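Local coordinates for protein tRNA endonuclease VMS1 (PDB 5WHG) that cleaves polypeptidyl-tRNAs downstream of ribosome-associated quality control, releasing incompletely made polypeptides for degradation, at residues 184-189 and 335-340. Numbering follows the deposited sequence.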
ATOM      1  N   ASN A 184      -1.075 -12.064   1.091  1.00100.73           N
ATOM      2  CA  ASN A 184      -2.047 -12.644   0.186  1.00 86.78           C
ATOM      3  C   ASN A 184      -2.559 -13.936   0.810  1.00 95.71           C
ATOM      4  O   ASN A 184      -1.772 -14.843   1.100  1.00101.52           O
ATOM      5  CB  ASN A 184      -1.383 -12.873  -1.170  1.00 82.69           C
ATOM      6  CG  ASN A 184      -2.289 -13.561  -2.171  1.00 94.26           C
ATOM      7  OD1 ASN A 184      -3.235 -14.269  -1.809  1.00 97.21           O
ATOM      8  ND2 ASN A 184      -1.983 -13.375  -3.450  1.00 97.47           N
ATOM      9  N   LYS A 185      -3.876 -14.018   1.021  1.00106.13           N
ATOM     10  CA  LYS A 185      -4.435 -15.164   1.735  1.00117.30           C
ATOM     11  C   LYS A 185      -4.359 -16.441   0.903  1.00112.70           C
ATOM     12  O   LYS A 185      -4.147 -17.531   1.447  1.00107.05           O
ATOM     13  CB  LYS A 185      -5.880 -14.880   2.149  1.00124.22           C
ATOM     14  CG  LYS A 185      -6.042 -13.855   3.259  1.00127.16           C
ATOM     15  CD  LYS A 185      -5.729 -14.421   4.638  1.00132.95           C
ATOM     16  CE  LYS A 185      -5.919 -13.340   5.709  1.00139.10           C
ATOM     17  NZ  LYS A 185      -5.825 -13.826   7.118  1.00142.74           N
ATOM     18  N   ARG A 186      -4.534 -16.340  -0.410  1.00115.49           N
ATOM     19  CA  ARG A 186      -4.526 -17.539  -1.244  1.00128.21           C
ATOM     20  C   ARG A 186      -3.115 -17.980  -1.629  1.00125.86           C
ATOM     21  O   ARG A 186      -2.951 -18.794  -2.556  1.00129.31           O
ATOM     22  CB  ARG A 186      -5.387 -17.328  -2.499  1.00130.65           C
ATOM     23  CG  ARG A 186      -6.674 -18.170  -2.521  1.00137.23           C
ATOM     24  CD  ARG A 186      -7.731 -17.586  -3.455  1.00141.27           C
ATOM     25  NE  ARG A 186      -8.562 -16.574  -2.799  1.00145.79           N
ATOM     26  CZ  ARG A 186      -9.089 -15.513  -3.412  1.00137.44           C
ATOM     27  NH1 ARG A 186      -8.856 -15.309  -4.704  1.00139.39           N
ATOM     28  NH2 ARG A 186      -9.838 -14.648  -2.729  1.00120.54           N
ATOM     29  N   SER A 187      -2.106 -17.487  -0.910  1.00114.04           N
ATOM     30  CA  SER A 187      -0.716 -17.753  -1.242  1.00103.37           C
ATOM     31  C   SER A 187      -0.200 -18.985  -0.517  1.00100.06           C
ATOM     32  O   SER A 187      -0.476 -19.193   0.666  1.00 99.11           O
ATOM     33  CB  SER A 187       0.171 -16.561  -0.896  1.00 91.92           C
ATOM     34  OG  SER A 187       1.490 -16.821  -1.339  1.00 86.67           O
ATOM     35  N   LEU A 188       0.548 -19.807  -1.249  1.00100.90           N
ATOM     36  CA  LEU A 188       1.158 -21.004  -0.694  1.00 97.42           C
ATOM     37  C   LEU A 188       2.480 -20.699  -0.008  1.00 97.41           C
ATOM     38  O   LEU A 188       2.960 -21.517   0.782  1.00 98.72           O
ATOM     39  CB  LEU A 188       1.369 -22.036  -1.803  1.00 94.21           C
ATOM     40  CG  LEU A 188       0.120 -22.587  -2.486  1.00 86.13           C
ATOM     41  CD1 LEU A 188       0.554 -23.516  -3.582  1.00 89.29           C
ATOM     42  CD2 LEU A 188      -0.765 -23.342  -1.501  1.00 84.97           C
ATOM     43  N   SER A 189       3.069 -19.541  -0.303  1.00 94.13           N
ATOM     44  CA  SER A 189       4.268 -19.082   0.373  1.00 93.11           C
ATOM     45  C   SER A 189       3.979 -18.786   1.840  1.00 93.27           C
ATOM     46  O   SER A 189       2.854 -18.441   2.212  1.00 93.99           O
ATOM     47  CB  SER A 189       4.797 -17.819  -0.298  1.00 91.10           C
ATOM     48  OG  SER A 189       5.055 -18.024  -1.675  1.00 93.89           O
ATOM     49  N   GLY A 335     -15.736  -8.963  -4.512  1.00 83.08           N
ATOM     50  CA  GLY A 335     -15.023 -10.206  -4.299  1.00 89.95           C
ATOM     51  C   GLY A 335     -13.708 -10.265  -5.046  1.00 97.23           C
ATOM     52  O   GLY A 335     -13.410 -11.277  -5.695  1.00110.98           O
ATOM     53  N   ASP A 336     -12.940  -9.180  -5.015  1.00 88.37           N
ATOM     54  CA  ASP A 336     -11.553  -9.168  -5.464  1.00 81.08           C
ATOM     55  C   ASP A 336     -10.707  -9.238  -4.197  1.00 86.54           C
ATOM     56  O   ASP A 336     -10.652  -8.271  -3.424  1.00 86.97           O
ATOM     57  CB  ASP A 336     -11.277  -7.916  -6.303  1.00 85.35           C
ATOM     58  CG  ASP A 336      -9.797  -7.754  -6.722  1.00 87.68           C
ATOM     59  OD1 ASP A 336      -8.862  -8.060  -5.944  1.00 89.51           O
ATOM     60  OD2 ASP A 336      -9.568  -7.256  -7.842  1.00 87.84           O
ATOM     61  N   GLU A 337     -10.086 -10.404  -3.970  1.00 87.22           N
ATOM     62  CA  GLU A 337      -9.247 -10.685  -2.805  1.00 87.02           C
ATOM     63  C   GLU A 337      -8.345  -9.522  -2.402  1.00 83.34           C
ATOM     64  O   GLU A 337      -8.152  -9.276  -1.208  1.00 84.42           O
ATOM     65  CB  GLU A 337      -8.395 -11.921  -3.076  1.00109.07           C
ATOM     66  CG  GLU A 337      -7.329 -12.213  -2.011  1.00129.96           C
ATOM     67  CD  GLU A 337      -6.792 -13.645  -2.085  1.00136.03           C
ATOM     68  OE1 GLU A 337      -6.359 -14.074  -3.183  1.00121.93           O
ATOM     69  OE2 GLU A 337      -6.823 -14.344  -1.043  1.00145.45           O
ATOM     70  N   ARG A 338      -7.792  -8.800  -3.386  1.00 83.64           N
ATOM     71  CA  ARG A 338      -6.909  -7.671  -3.096  1.00 81.75           C
ATOM     72  C   ARG A 338      -7.605  -6.557  -2.320  1.00 78.22           C
ATOM     73  O   ARG A 338      -6.929  -5.751  -1.666  1.00 72.07           O
ATOM     74  CB  ARG A 338      -6.353  -7.098  -4.395  1.00 70.59           C
ATOM     75  CG  ARG A 338      -5.516  -8.067  -5.171  1.00 67.46           C
ATOM     76  CD  ARG A 338      -5.154  -7.481  -6.516  1.00 60.77           C
ATOM     77  NE  ARG A 338      -6.366  -7.121  -7.229  1.00 70.51           N
ATOM     78  CZ  ARG A 338      -6.400  -6.235  -8.210  1.00 70.98           C
ATOM     79  NH1 ARG A 338      -5.275  -5.623  -8.564  1.00 72.11           N
ATOM     80  NH2 ARG A 338      -7.549  -5.943  -8.809  1.00 65.29           N
ATOM     81  N   ILE A 339      -8.930  -6.483  -2.388  1.00 64.38           N
ATOM     82  CA  ILE A 339      -9.665  -5.393  -1.760  1.00 69.12           C
ATOM     83  C   ILE A 339      -9.826  -5.696  -0.277  1.00 74.24           C
ATOM     84  O   ILE A 339     -10.393  -6.722   0.102  1.00 85.22           O
ATOM     85  CB  ILE A 339     -11.020  -5.184  -2.445  1.00 69.73           C
ATOM     86  CG1 ILE A 339     -10.795  -4.752  -3.893  1.00 71.26           C
ATOM     87  CG2 ILE A 339     -11.817  -4.169  -1.696  1.00 58.21           C
ATOM     88  CD1 ILE A 339     -12.031  -4.431  -4.648  1.00 68.52           C
ATOM     89  N   LYS A 340      -9.320  -4.803   0.570  1.00 84.67           N
ATOM     90  CA  LYS A 340      -9.212  -5.080   1.993  1.00 75.77           C
ATOM     91  C   LYS A 340      -9.476  -3.823   2.804  1.00 79.70           C
ATOM     92  O   LYS A 340      -9.119  -2.712   2.403  1.00 82.20           O
ATOM     93  CB  LYS A 340      -7.825  -5.617   2.343  1.00 71.65           C
ATOM     94  CG  LYS A 340      -7.424  -6.848   1.561  1.00 76.31           C
ATOM     95  CD  LYS A 340      -5.972  -7.137   1.815  1.00 82.22           C
ATOM     96  CE  LYS A 340      -5.500  -8.289   0.981  1.00 81.64           C
ATOM     97  NZ  LYS A 340      -4.143  -8.679   1.416  1.00 81.75           N
TER
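The backbone N of Arg186 gives two weak, bent hydrogen bonds, one across the contact to Glu337 OE2 (3.1 Å, 124° at the hydrogen) and one to Asn184 OD1 (2.8 Å) within its own loop, which folds as a type I turn over Asn184-Ser187. Glu337 OE1 forms a salt bridge with NH1 of Arg186 at 3.2 Å, but it lies over the centre of one guanidinium face, not at the edge, and no N-H points at it. The two flat groups are stacked 13° from parallel, and their side chains arrive from opposite directions; the attraction is therefore probably one of charge, acting across the face. Glu337 makes this reach with CG anti to the backbone N (chi1 172°) and an extended chain beyond CG. Lys185 CB lies beside Glu337 OE2. The Glu337 turn is braced by its neighbours: Asp336 OD1 accepts from the backbone N of Arg338 at 2.9 Å, an Asx turn, while NE and NH2 of Arg338 grip the Asp336 carboxylate side-on, NH2 to OD2 at 2.6 Å. NH1 of Arg338 binds the carbonyls of Leu307 and Cys310, and Lys340 NZ those of Ser181 and Phe183. This is a solvent-facing, charge-based contact between two type I beta turns, joining the loop between strand 176-179 and helix 191-198 to the turn that enters edge strand 339-340 of the mixed sheet in the VLRF1 domain.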